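Local coordinates for DNA gyrase, B subunit, truncated (Myxococcus xanthus, PDB 3CWV), which probably takes part, as a GyrB-family subunit of a type II topoisomerase, in ATP-dependent breakage, passage and rejoining of double-stranded DNA, at residues 67-73 and 147-153; 186-191 and 202-206; 32-36 and 173-177; 77-81 and 95-99; 73-78 and 113-117. Residues are numbered along the deposited sequence.

Interaction 1 (67-73 and 147-153)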
# COMPACT_ATOMS: atom_id res chain seq x y z
N PHE A 67 12.43 8.74 -0.92
CA PHE A 67 13.61 7.99 -1.34
C PHE A 67 13.37 6.50 -1.20
O PHE A 67 12.75 6.06 -0.22
CB PHE A 67 14.86 8.41 -0.54
CG PHE A 67 16.06 7.52 -0.81
CD1 PHE A 67 16.88 7.77 -1.89
CD2 PHE A 67 16.33 6.43 0.01
CE1 PHE A 67 17.98 6.94 -2.16
CE2 PHE A 67 17.42 5.60 -0.25
CZ PHE A 67 18.24 5.85 -1.33
N CYS A 68 13.85 5.72 -2.17
CA CYS A 68 13.73 4.26 -2.15
C CYS A 68 15.08 3.66 -2.50
O CYS A 68 15.72 4.14 -3.42
CB CYS A 68 12.77 3.82 -3.24
SG CYS A 68 11.08 4.21 -2.92
N THR A 69 15.50 2.61 -1.79
CA THR A 69 16.69 1.85 -2.17
C THR A 69 16.27 0.87 -3.23
O THR A 69 15.08 0.59 -3.39
CB THR A 69 17.32 1.08 -0.97
OG1 THR A 69 16.32 0.27 -0.34
CG2 THR A 69 17.89 2.08 0.06
N SER A 70 17.23 0.33 -3.96
CA SER A 70 16.92 -0.49 -5.12
C SER A 70 18.16 -1.27 -5.52
O SER A 70 19.28 -0.87 -5.15
CB SER A 70 16.50 0.42 -6.29
OG SER A 70 16.04 -0.35 -7.41
N ARG A 71 17.97 -2.36 -6.25
CA ARG A 71 19.10 -3.00 -6.93
C ARG A 71 18.91 -2.89 -8.44
O ARG A 71 19.76 -3.33 -9.19
CB ARG A 71 19.21 -4.48 -6.54
CG ARG A 71 19.95 -4.76 -5.23
CD ARG A 71 19.23 -5.88 -4.47
NE ARG A 71 18.09 -5.31 -3.76
CZ ARG A 71 16.89 -5.87 -3.63
NH1 ARG A 71 16.63 -7.05 -4.17
NH2 ARG A 71 15.94 -5.23 -2.97
N THR A 72 17.80 -2.31 -8.88
CA THR A 72 17.52 -2.30 -10.33
C THR A 72 17.28 -0.94 -11.00
O THR A 72 17.39 -0.82 -12.23
CB THR A 72 16.34 -3.22 -10.69
OG1 THR A 72 15.18 -2.80 -9.94
CG2 THR A 72 16.68 -4.67 -10.38
N VAL A 73 16.94 0.09 -10.23
CA VAL A 73 16.56 1.38 -10.83
C VAL A 73 17.66 1.93 -11.74
O VAL A 73 18.86 1.79 -11.46
CB VAL A 73 16.15 2.44 -9.74
CG1 VAL A 73 17.38 2.87 -8.88
CG2 VAL A 73 15.44 3.64 -10.40
N VAL A 147 19.75 6.45 2.45
CA VAL A 147 19.96 5.12 3.04
C VAL A 147 20.93 4.45 2.07
O VAL A 147 20.66 4.37 0.88
CB VAL A 147 18.67 4.27 3.13
CG1 VAL A 147 18.98 2.87 3.71
CG2 VAL A 147 17.62 4.98 3.94
N SER A 148 22.06 4.00 2.58
CA SER A 148 23.10 3.45 1.71
C SER A 148 22.68 2.12 1.12
O SER A 148 22.11 1.28 1.82
CB SER A 148 24.42 3.31 2.49
OG SER A 148 25.50 3.37 1.58
N ALA A 149 22.89 1.95 -0.18
CA ALA A 149 22.49 0.73 -0.86
C ALA A 149 23.18 0.65 -2.21
O ALA A 149 23.78 1.63 -2.62
CB ALA A 149 20.95 0.69 -1.03
N GLU A 150 23.01 -0.46 -2.92
CA GLU A 150 23.58 -0.59 -4.27
C GLU A 150 23.08 0.53 -5.19
O GLU A 150 23.87 1.17 -5.92
CB GLU A 150 23.21 -1.94 -4.90
CG GLU A 150 23.80 -3.16 -4.24
CD GLU A 150 23.52 -4.44 -5.05
OE1 GLU A 150 23.13 -4.34 -6.23
OE2 GLU A 150 23.71 -5.55 -4.49
N ARG A 151 21.76 0.76 -5.15
CA ARG A 151 21.16 1.79 -5.96
C ARG A 151 20.05 2.46 -5.15
O ARG A 151 19.60 1.94 -4.12
CB ARG A 151 20.53 1.23 -7.24
CG ARG A 151 21.46 0.42 -8.11
CD ARG A 151 20.95 0.35 -9.51
NE ARG A 151 21.63 -0.71 -10.23
CZ ARG A 151 21.37 -1.06 -11.48
NH1 ARG A 151 20.43 -0.41 -12.15
NH2 ARG A 151 22.04 -2.07 -12.03
N GLY A 152 19.61 3.62 -5.62
CA GLY A 152 18.48 4.29 -4.98
C GLY A 152 17.96 5.41 -5.85
O GLY A 152 18.62 5.83 -6.80
N VAL A 153 16.77 5.89 -5.51
CA VAL A 153 16.16 6.96 -6.26
C VAL A 153 15.40 7.87 -5.27
O VAL A 153 14.74 7.36 -4.36
CB VAL A 153 15.23 6.43 -7.39
CG1 VAL A 153 14.31 5.33 -6.86
CG2 VAL A 153 14.45 7.58 -8.05
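Val147, at the start of 147-153, lies beside the Phe67 ring, with its CB 3.8 Å from Phe67 CE2 and 3.9 Å from Thr69 CG2. The same Thr69 methyl, CG2, meets Ala149 CB at 3.5 Å, while Thr69 OG1 is hydrogen-bonded to Asp53 on the next strand. Glu150 brings OE1 to 3.4 Å from Arg71 CG at the edge of the contact. From Arg151 the chain becomes a strand and pairs antiparallel with 67-70. Ser70 N donates to Arg151 O (2.9 Å), and Arg151 N returns a weak bond to Ser70 O (3.0 Å). The strands 64-70 and 151-159 are neighbours in the eight-stranded mixed sheet of the N-terminal domain, which in GyrB proteins is the ATPase domain of the GHKL fold. The Arg151 side chain runs past the end of strand 64-70, where NH1 donates to Val73 O at 2.8 Å. The turn it reaches is held from within by Ser70 OG, which accepts from Thr72 N and Val73 N (both 3.0 Å), an ST turn and ST motif. Gly152 faces Thr69 with CA atoms only 4.1 Å apart; a CB here would clash with Phe67 CZ. Val153 adds the next hydrogen-bonded pair: its N donates to Cys68 O and its O accepts from Cys68 N, each at 2.9 Å, while Val153 CG1 packs 4.1 Å from Val73 CG2.

Interaction 2 (186-191 and 202-206)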
# COMPACT_ATOMS: atom_id res chain seq x y z
N PRO A 186 5.50 -6.76 4.44
CA PRO A 186 6.20 -7.15 5.67
C PRO A 186 7.69 -7.26 5.46
O PRO A 186 8.13 -7.89 4.50
CB PRO A 186 5.62 -8.53 6.02
CG PRO A 186 4.61 -8.86 5.01
CD PRO A 186 4.42 -7.69 4.07
N GLY A 187 8.46 -6.63 6.34
CA GLY A 187 9.91 -6.61 6.19
C GLY A 187 10.43 -5.34 5.54
O GLY A 187 11.58 -4.98 5.72
N LEU A 188 9.59 -4.65 4.77
CA LEU A 188 9.95 -3.34 4.23
C LEU A 188 10.19 -2.34 5.38
O LEU A 188 9.36 -2.24 6.29
CB LEU A 188 8.81 -2.80 3.35
CG LEU A 188 9.03 -1.43 2.70
CD1 LEU A 188 10.27 -1.45 1.79
CD2 LEU A 188 7.78 -0.98 1.92
N ARG A 189 11.32 -1.63 5.35
CA ARG A 189 11.60 -0.51 6.28
C ARG A 189 11.04 0.79 5.73
O ARG A 189 11.44 1.23 4.65
CB ARG A 189 13.11 -0.38 6.51
CG ARG A 189 13.68 -1.62 7.20
CD ARG A 189 15.15 -1.57 7.39
NE ARG A 189 15.59 -2.75 8.15
CZ ARG A 189 15.51 -2.88 9.47
NH1 ARG A 189 15.03 -1.89 10.23
NH2 ARG A 189 15.93 -4.01 10.05
N VAL A 190 10.10 1.40 6.45
CA VAL A 190 9.47 2.61 5.93
C VAL A 190 9.65 3.67 7.00
O VAL A 190 9.37 3.41 8.16
CB VAL A 190 7.95 2.46 5.74
CG1 VAL A 190 7.37 3.76 5.18
CG2 VAL A 190 7.61 1.28 4.80
N SER A 191 10.13 4.85 6.60
CA SER A 191 10.37 5.94 7.55
C SER A 191 9.61 7.19 7.14
O SER A 191 9.45 7.48 5.94
CB SER A 191 11.86 6.27 7.62
OG SER A 191 12.58 5.17 8.15
N LEU A 202 10.46 5.15 12.19
CA LEU A 202 10.78 3.99 11.36
C LEU A 202 9.84 2.89 11.72
O LEU A 202 9.73 2.52 12.90
CB LEU A 202 12.22 3.50 11.56
CG LEU A 202 12.52 2.08 10.98
CD1 LEU A 202 12.48 2.04 9.41
CD2 LEU A 202 13.85 1.46 11.53
N TRP A 203 9.12 2.38 10.72
CA TRP A 203 8.31 1.17 10.90
C TRP A 203 9.00 0.00 10.21
O TRP A 203 9.47 0.14 9.09
CB TRP A 203 6.91 1.34 10.31
CG TRP A 203 6.11 2.36 11.02
CD1 TRP A 203 5.34 2.17 12.13
CD2 TRP A 203 5.99 3.75 10.68
NE1 TRP A 203 4.75 3.35 12.51
CE2 TRP A 203 5.12 4.34 11.64
CE3 TRP A 203 6.54 4.56 9.68
CZ2 TRP A 203 4.78 5.69 11.61
CZ3 TRP A 203 6.21 5.90 9.65
CH2 TRP A 203 5.33 6.46 10.61
N HIS A 204 9.05 -1.14 10.88
CA HIS A 204 9.53 -2.36 10.29
C HIS A 204 8.67 -3.44 10.94
O HIS A 204 8.75 -3.68 12.16
CB HIS A 204 11.04 -2.54 10.51
CG HIS A 204 11.57 -3.85 10.01
ND1 HIS A 204 12.18 -4.77 10.83
CD2 HIS A 204 11.54 -4.41 8.78
CE1 HIS A 204 12.51 -5.83 10.13
NE2 HIS A 204 12.14 -5.64 8.88
N LEU A 205 7.74 -4.00 10.17
CA LEU A 205 6.76 -4.95 10.69
C LEU A 205 6.97 -6.31 10.01
O LEU A 205 6.21 -6.68 9.11
CB LEU A 205 5.32 -4.42 10.52
CG LEU A 205 4.81 -3.37 11.54
CD1 LEU A 205 5.51 -2.03 11.38
CD2 LEU A 205 3.28 -3.17 11.45
N PRO A 206 8.00 -7.07 10.42
CA PRO A 206 8.24 -8.35 9.73
C PRO A 206 7.06 -9.31 9.88
O PRO A 206 6.86 -10.16 9.03
CB PRO A 206 9.52 -8.90 10.39
CG PRO A 206 9.67 -8.15 11.70
CD PRO A 206 8.95 -6.82 11.53
O HOH W 1 7.57 -4.01 7.33
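Two backbone hydrogen bonds carry the pairing of 186-191 with 202-206: Val190 N donates to Trp203 O (3.0 Å), and Trp203 N donates to Val190 O (2.8 Å). Both are nearly straight, so the amide and carbonyl groups of this pair satisfy one another. The carbonyls also receive CA-H...O contacts, from Arg189 CA to Trp203 O (3.6 Å) and from Leu202 CA to Val190 O (3.5 Å). Strands 189-194 and 199-204 form a beta hairpin at one edge of the large mixed sheet, with 199-204 outermost; on the other side of the hairpin's first strand, Arg189 and Ser191 bond through their backbones to strand 53-58. Where the two segments leave the ladder, water 1 fills the gap. It accepts from Leu205 N (2.8 Å) and, weakly, from Gly187 N (2.9 Å), and lies 2.7 Å from Leu188 O, to which it can donate. At the Gly187 backbone angles (phi 97°) a CB would be jammed against Pro186 O, which calls for glycine. On the face shared by Arg189 and His204, the guanidinium lies flat on the imidazole, centres 4.1 Å apart and planes at 17°. Trp203 projects from the opposite face, alongside Val190, and packs on Cys178, Asn179 and Ala182 of helix 171-184.

Interaction 3 (32-36 and 173-177)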
# COMPACT_ATOMS: atom_id res chain seq x y z
N HIS A 32 -3.10 15.24 -1.30
CA HIS A 32 -2.52 14.08 -0.60
C HIS A 32 -2.28 12.90 -1.54
O HIS A 32 -1.32 12.15 -1.39
CB HIS A 32 -3.39 13.69 0.58
CG HIS A 32 -3.32 14.69 1.69
ND1 HIS A 32 -2.41 14.61 2.72
CD2 HIS A 32 -3.96 15.87 1.84
CE1 HIS A 32 -2.53 15.67 3.50
NE2 HIS A 32 -3.47 16.46 2.99
N HIS A 33 -3.15 12.76 -2.53
CA HIS A 33 -2.94 11.72 -3.56
C HIS A 33 -1.63 11.80 -4.31
O HIS A 33 -1.06 10.78 -4.67
CB HIS A 33 -4.13 11.63 -4.49
CG HIS A 33 -5.21 10.77 -3.92
ND1 HIS A 33 -5.80 11.04 -2.70
CD2 HIS A 33 -5.70 9.57 -4.32
CE1 HIS A 33 -6.66 10.08 -2.41
NE2 HIS A 33 -6.63 9.19 -3.38
N LEU A 34 -1.10 12.99 -4.48
CA LEU A 34 0.21 13.11 -5.10
C LEU A 34 1.26 12.34 -4.32
O LEU A 34 2.15 11.71 -4.90
CB LEU A 34 0.62 14.59 -5.22
CG LEU A 34 -0.33 15.54 -5.96
CD1 LEU A 34 0.38 16.90 -6.01
CD2 LEU A 34 -0.66 15.06 -7.38
N VAL A 35 1.16 12.40 -3.00
CA VAL A 35 2.06 11.64 -2.13
C VAL A 35 1.74 10.15 -2.16
O VAL A 35 2.67 9.32 -2.22
CB VAL A 35 1.95 12.11 -0.66
CG1 VAL A 35 2.97 11.35 0.19
CG2 VAL A 35 2.25 13.61 -0.58
N TYR A 36 0.45 9.81 -2.12
CA TYR A 36 0.05 8.39 -2.15
C TYR A 36 0.53 7.72 -3.44
O TYR A 36 0.90 6.54 -3.42
CB TYR A 36 -1.48 8.25 -2.02
CG TYR A 36 -2.07 8.80 -0.73
CD1 TYR A 36 -1.31 8.89 0.45
CD2 TYR A 36 -3.40 9.22 -0.68
CE1 TYR A 36 -1.89 9.39 1.65
CE2 TYR A 36 -3.97 9.74 0.49
CZ TYR A 36 -3.21 9.81 1.63
OH TYR A 36 -3.77 10.32 2.77
N ARG A 173 -1.88 11.91 8.74
CA ARG A 173 -2.40 10.93 7.78
C ARG A 173 -1.30 10.34 6.87
O ARG A 173 -1.37 9.17 6.51
CB ARG A 173 -3.59 11.48 6.97
CG ARG A 173 -3.28 12.01 5.63
CD ARG A 173 -4.57 12.36 4.90
NE ARG A 173 -5.31 13.37 5.64
CZ ARG A 173 -6.20 14.20 5.10
NH1 ARG A 173 -6.48 14.12 3.80
NH2 ARG A 173 -6.80 15.11 5.85
N LEU A 174 -0.30 11.13 6.53
CA LEU A 174 0.88 10.62 5.82
C LEU A 174 1.65 9.58 6.65
O LEU A 174 2.01 8.52 6.11
CB LEU A 174 1.80 11.77 5.34
CG LEU A 174 1.20 12.76 4.32
CD1 LEU A 174 2.30 13.69 3.88
CD2 LEU A 174 0.54 12.05 3.09
N SER A 175 1.89 9.85 7.94
CA SER A 175 2.51 8.84 8.84
C SER A 175 1.70 7.57 8.94
O SER A 175 2.26 6.48 8.90
CB SER A 175 2.77 9.36 10.27
OG SER A 175 3.19 10.70 10.26
N ARG A 176 0.38 7.70 9.06
CA ARG A 176 -0.49 6.52 9.05
C ARG A 176 -0.36 5.69 7.77
O ARG A 176 -0.38 4.48 7.83
CB ARG A 176 -1.96 6.88 9.29
CG ARG A 176 -2.30 7.11 10.76
CD ARG A 176 -3.80 7.21 10.97
NE ARG A 176 -4.36 8.39 10.32
CZ ARG A 176 -4.39 9.60 10.86
NH1 ARG A 176 -3.88 9.80 12.07
NH2 ARG A 176 -4.91 10.62 10.19
N ARG A 177 -0.25 6.34 6.61
CA ARG A 177 -0.12 5.60 5.36
C ARG A 177 1.23 4.87 5.32
O ARG A 177 1.35 3.77 4.77
CB ARG A 177 -0.29 6.53 4.15
CG ARG A 177 -0.07 5.88 2.78
CD ARG A 177 -1.18 4.90 2.36
NE ARG A 177 -2.50 5.55 2.31
CZ ARG A 177 -3.26 5.68 1.22
NH1 ARG A 177 -2.87 5.22 0.03
NH2 ARG A 177 -4.43 6.29 1.34
O HOH W 2 -6.26 12.04 2.08
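Tyr36 offers the face of its ring to the guanidinium of Arg177, which lies almost parallel over it: the planes meet at 9°, and Arg177 CZ stands 3.8 Å from the ring centroid, only 8° off the normal, a textbook cation-pi stack. One helical turn earlier on each segment the pattern recurs, as the guanidinium of Arg173 stacks on His32 with centres 4.2 Å apart and planes at 23°. The aliphatic part of the same arginine adds a CH-pi contact, Arg173 CD lying 4.2 Å from the His32 ring centroid. Water 2 links Arg173 to Tyr36: it accepts from Arg173 NH1 (2.7 Å) and lies 3.1 Å from Tyr36 OH. Arg173 NH2 forms a salt bridge with Glu28. Beside the stacks, Leu174 supplies the apolar part of the interface, its CD2 approaching Val35 CG1 at 3.8 Å and Tyr36 CE1 at 3.9 Å. Phe169 packs on both Val35 and Leu174. The segment axes are 11.3 Å apart and cross at -22°, a wide separation that long side chains bridge. Here the segments of helices 28-47 and 171-184 run in nearly the same direction, and Val35 and Leu174 also reach Leu56 and Val58 of strand 53-58, an arrangement of helices layered on a mixed sheet that fits the alpha/beta sandwich of the GHKL ATPase domain.

Interaction 4 (77-81 and 95-99)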
# COMPACT_ATOMS: atom_id res chain seq x y z
N ASN A 77 15.45 4.69 -17.10
CA ASN A 77 14.12 4.33 -16.55
C ASN A 77 13.38 5.58 -16.05
O ASN A 77 12.28 5.86 -16.53
CB ASN A 77 14.34 3.24 -15.47
CG ASN A 77 13.16 3.01 -14.49
OD1 ASN A 77 12.05 3.55 -14.62
ND2 ASN A 77 13.43 2.17 -13.48
N LEU A 78 14.01 6.37 -15.18
CA LEU A 78 13.38 7.57 -14.61
C LEU A 78 13.08 8.63 -15.65
O LEU A 78 11.99 9.21 -15.63
CB LEU A 78 14.21 8.17 -13.45
CG LEU A 78 13.78 7.77 -12.03
CD1 LEU A 78 12.36 8.38 -11.71
CD2 LEU A 78 13.73 6.26 -11.88
N VAL A 79 14.03 8.89 -16.56
CA VAL A 79 13.78 9.89 -17.61
C VAL A 79 12.56 9.50 -18.46
O VAL A 79 11.70 10.34 -18.74
CB VAL A 79 15.00 10.17 -18.48
CG1 VAL A 79 14.61 11.09 -19.68
CG2 VAL A 79 16.11 10.85 -17.64
N ARG A 80 12.48 8.22 -18.85
CA ARG A 80 11.35 7.74 -19.65
C ARG A 80 10.00 7.88 -18.91
O ARG A 80 9.04 8.42 -19.46
CB ARG A 80 11.57 6.28 -20.10
CG ARG A 80 12.71 6.11 -21.12
CD ARG A 80 12.75 4.64 -21.62
NE ARG A 80 11.62 4.33 -22.52
CZ ARG A 80 11.08 3.13 -22.69
NH1 ARG A 80 11.55 2.06 -22.03
NH2 ARG A 80 10.06 2.99 -23.52
N VAL A 81 9.94 7.37 -17.68
CA VAL A 81 8.69 7.42 -16.92
C VAL A 81 8.30 8.86 -16.61
O VAL A 81 7.11 9.17 -16.58
CB VAL A 81 8.73 6.55 -15.65
CG1 VAL A 81 7.52 6.80 -14.79
CG2 VAL A 81 8.82 5.05 -16.03
N GLY A 95 9.83 -1.54 -14.62
CA GLY A 95 10.69 -0.44 -14.21
C GLY A 95 10.14 0.27 -13.01
O GLY A 95 8.93 0.15 -12.69
N TRP A 96 11.02 0.98 -12.33
CA TRP A 96 10.63 1.85 -11.21
C TRP A 96 9.56 2.85 -11.66
O TRP A 96 9.81 3.70 -12.51
CB TRP A 96 11.86 2.57 -10.63
CG TRP A 96 11.61 3.07 -9.24
CD1 TRP A 96 11.83 2.39 -8.06
CD2 TRP A 96 11.07 4.35 -8.88
NE1 TRP A 96 11.47 3.19 -6.98
CE2 TRP A 96 10.99 4.39 -7.45
CE3 TRP A 96 10.68 5.47 -9.61
CZ2 TRP A 96 10.51 5.50 -6.76
CZ3 TRP A 96 10.20 6.58 -8.92
CH2 TRP A 96 10.12 6.58 -7.50
N GLY A 97 8.36 2.76 -11.11
CA GLY A 97 7.26 3.70 -11.48
C GLY A 97 6.60 3.38 -12.81
O GLY A 97 5.72 4.10 -13.25
N TRP A 98 6.98 2.26 -13.44
CA TRP A 98 6.33 1.85 -14.69
C TRP A 98 4.90 1.39 -14.39
O TRP A 98 4.67 0.64 -13.45
CB TRP A 98 7.10 0.71 -15.37
CG TRP A 98 6.77 0.55 -16.82
CD1 TRP A 98 5.74 -0.18 -17.35
CD2 TRP A 98 7.47 1.11 -17.93
NE1 TRP A 98 5.77 -0.10 -18.72
CE2 TRP A 98 6.81 0.70 -19.10
CE3 TRP A 98 8.62 1.92 -18.05
CZ2 TRP A 98 7.25 1.05 -20.39
CZ3 TRP A 98 9.04 2.30 -19.35
CH2 TRP A 98 8.36 1.85 -20.49
N ASP A 99 3.96 1.81 -15.21
CA ASP A 99 2.53 1.61 -14.95
C ASP A 99 2.08 2.12 -13.56
O ASP A 99 1.33 1.44 -12.85
CB ASP A 99 2.13 0.15 -15.13
CG ASP A 99 0.61 -0.03 -15.36
OD1 ASP A 99 -0.03 0.90 -15.88
OD2 ASP A 99 0.07 -1.10 -15.01
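This is a largely apolar contact between a helix and a loop: helix 75-82 turns one side to residues 95-99, in the connection that leads to helix 102-107. The loop part is a type II beta turn from Gly95 to Trp98, closed by Trp98 N donating to Gly95 O at 3.0 Å, with Gly97 at a positive phi of 78°, which favours glycine at this third position. The turn sends the two tryptophans to separate places on the helix. Trp96 CE3 lies 3.9 Å from Leu78 CD2, and its indole continues inward to Val153 and Val155 of the sheet and to Val41 of helix 28-47. Trp98 instead meets Val81, whose CG2 is 3.7 Å from Trp98 CE3, and Arg80, whose NH1 is 3.5 Å from Trp98 CH2; its own NE1 is hydrogen-bonded to Pro91 O. Val81 also packs on the turn backbone, with CG1 3.6 Å from Gly97 O and CG2 3.9 Å from Trp96 O. At one end of the contact the Asn77 side-chain amide lies against the backbone of Trp96. Since the clear contacts between the segments are van der Waals ones, the fit depends on the shapes of the indoles and aliphatic side chains, while the clear hydrogen bonds within the segments shape the helix and the turn separately.

Interaction 5 (73-78 and 113-117)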
# COMPACT_ATOMS: atom_id res chain seq x y z
N VAL A 73 16.94 0.09 -10.23
CA VAL A 73 16.56 1.38 -10.83
C VAL A 73 17.66 1.93 -11.74
O VAL A 73 18.86 1.79 -11.46
CB VAL A 73 16.15 2.44 -9.74
CG1 VAL A 73 17.38 2.87 -8.88
CG2 VAL A 73 15.44 3.64 -10.40
N THR A 74 17.27 2.54 -12.85
CA THR A 74 18.23 3.27 -13.68
C THR A 74 17.79 4.69 -13.99
O THR A 74 16.60 5.01 -14.00
CB THR A 74 18.44 2.58 -15.04
OG1 THR A 74 17.25 2.73 -15.81
CG2 THR A 74 18.71 1.09 -14.86
N ALA A 75 18.76 5.54 -14.33
CA ALA A 75 18.42 6.89 -14.74
C ALA A 75 17.61 6.92 -16.03
O ALA A 75 16.73 7.77 -16.19
CB ALA A 75 19.70 7.75 -14.89
N GLU A 76 17.90 6.02 -16.98
CA GLU A 76 17.14 5.99 -18.23
C GLU A 76 15.67 5.66 -17.99
O GLU A 76 14.78 6.24 -18.61
CB GLU A 76 17.69 4.94 -19.19
CG GLU A 76 17.24 5.26 -20.60
CD GLU A 76 17.08 4.05 -21.47
OE1 GLU A 76 17.84 3.06 -21.28
OE2 GLU A 76 16.20 4.11 -22.38
N ASN A 77 15.45 4.69 -17.10
CA ASN A 77 14.12 4.33 -16.55
C ASN A 77 13.38 5.58 -16.05
O ASN A 77 12.28 5.86 -16.53
CB ASN A 77 14.34 3.24 -15.47
CG ASN A 77 13.16 3.01 -14.49
OD1 ASN A 77 12.05 3.55 -14.62
ND2 ASN A 77 13.43 2.17 -13.48
N LEU A 78 14.01 6.37 -15.18
CA LEU A 78 13.38 7.57 -14.61
C LEU A 78 13.08 8.63 -15.65
O LEU A 78 11.99 9.21 -15.63
CB LEU A 78 14.21 8.17 -13.45
CG LEU A 78 13.78 7.77 -12.03
CD1 LEU A 78 12.36 8.38 -11.71
CD2 LEU A 78 13.73 6.26 -11.88
N GLN A 113 12.84 17.56 -8.42
CA GLN A 113 14.23 17.10 -8.58
C GLN A 113 14.26 15.62 -8.36
O GLN A 113 13.79 15.13 -7.33
CB GLN A 113 15.14 17.81 -7.59
CG GLN A 113 16.58 17.28 -7.63
CD GLN A 113 17.50 18.09 -6.72
OE1 GLN A 113 17.44 19.32 -6.73
NE2 GLN A 113 18.35 17.40 -5.94
N VAL A 114 14.80 14.88 -9.32
CA VAL A 114 14.92 13.45 -9.15
C VAL A 114 16.42 13.09 -9.13
O VAL A 114 17.15 13.51 -10.00
CB VAL A 114 14.22 12.73 -10.32
CG1 VAL A 114 14.46 11.22 -10.29
CG2 VAL A 114 12.69 12.99 -10.29
N ASP A 115 16.84 12.31 -8.15
CA ASP A 115 18.24 11.84 -8.07
C ASP A 115 18.27 10.34 -8.16
O ASP A 115 17.44 9.66 -7.56
CB ASP A 115 18.87 12.28 -6.76
CG ASP A 115 19.09 13.78 -6.68
OD1 ASP A 115 20.13 14.24 -7.18
OD2 ASP A 115 18.25 14.50 -6.06
N ILE A 116 19.21 9.80 -8.93
CA ILE A 116 19.31 8.36 -9.09
C ILE A 116 20.77 8.02 -8.78
O ILE A 116 21.67 8.64 -9.35
CB ILE A 116 18.95 7.86 -10.53
CG1 ILE A 116 17.61 8.41 -11.05
CG2 ILE A 116 18.94 6.33 -10.60
CD1 ILE A 116 17.78 9.60 -12.01
N TRP A 117 20.99 7.08 -7.87
CA TRP A 117 22.35 6.65 -7.50
C TRP A 117 22.48 5.24 -8.05
O TRP A 117 21.58 4.42 -7.87
CB TRP A 117 22.53 6.60 -5.97
CG TRP A 117 22.62 7.94 -5.24
CD1 TRP A 117 23.74 8.60 -4.86
CD2 TRP A 117 21.50 8.73 -4.78
NE1 TRP A 117 23.40 9.76 -4.20
CE2 TRP A 117 22.03 9.87 -4.14
CE3 TRP A 117 20.12 8.59 -4.88
CZ2 TRP A 117 21.23 10.86 -3.57
CZ3 TRP A 117 19.31 9.58 -4.32
CH2 TRP A 117 19.86 10.69 -3.66
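Helix-on-sheet packing joins the first turn of helix 75-82 to strand 109-118 of the mixed sheet in the GHKL-type domain. Ile116 is the centre of it. With chi1 in the m well (-51°) and chi2 at an off-rotamer 101°, it touches Val73, Ala75 and Leu78: CG2 lies 3.8 Å from Ala75 N and 4.2 Å from Val73 CG1, while CD1 reaches Ala75 CB at 3.9 Å and CG1 lies 4.0 Å from Leu78 CG. Leu78 chi1, at -97°, also lies between wells, and in this conformation the side chain contacts both inward-facing strand residues. Val114, two residues before Ile116 on the same face of the strand, points its CA-to-CB bond toward 73-78. Asp115, between them, points away from the helix; it accepts from Gln113 NE2 through OD2 (2.9 Å) and forms a salt bridge with Arg124 through OD1. The p rotamer of Thr74 (chi1 70°) suits its place at the N-cap, where OG1 accepts from Asn77 N at 3.0 Å and satisfies an amide of the first helical turn. Val153 of the adjoining strand packs on Val73 and Leu78. Farther along the helix, the closest approach of Leu78 to Val114 is between CD1 and CG1, at 3.8 Å.

Overall arrangement
Interactions 1, 4 and 5 form one cluster, with centres 9 to 14 Å apart. Strand 64-70 leads through a short turn into helix 75-82, so Val73 serves interactions 1 and 5, while Asn77 and Leu78 lie in both 4 and 5; Trp96 of interaction 4 packs on Val153 of interaction 1. Interaction 2 lies at the far edge of the eight-stranded sheet that interactions 1 and 5 also reach, its centre about 16 Å from that of interaction 1 and 24 Å from those of 4 and 5. Interaction 3 pairs helices 28-47 and 171-184, touching interaction 2 through Trp203 and Ser175. Its segments enclose interactions 1, 4 and 5 in sequence, whereas interaction 2 follows, so local and longer-range contacts together build one domain.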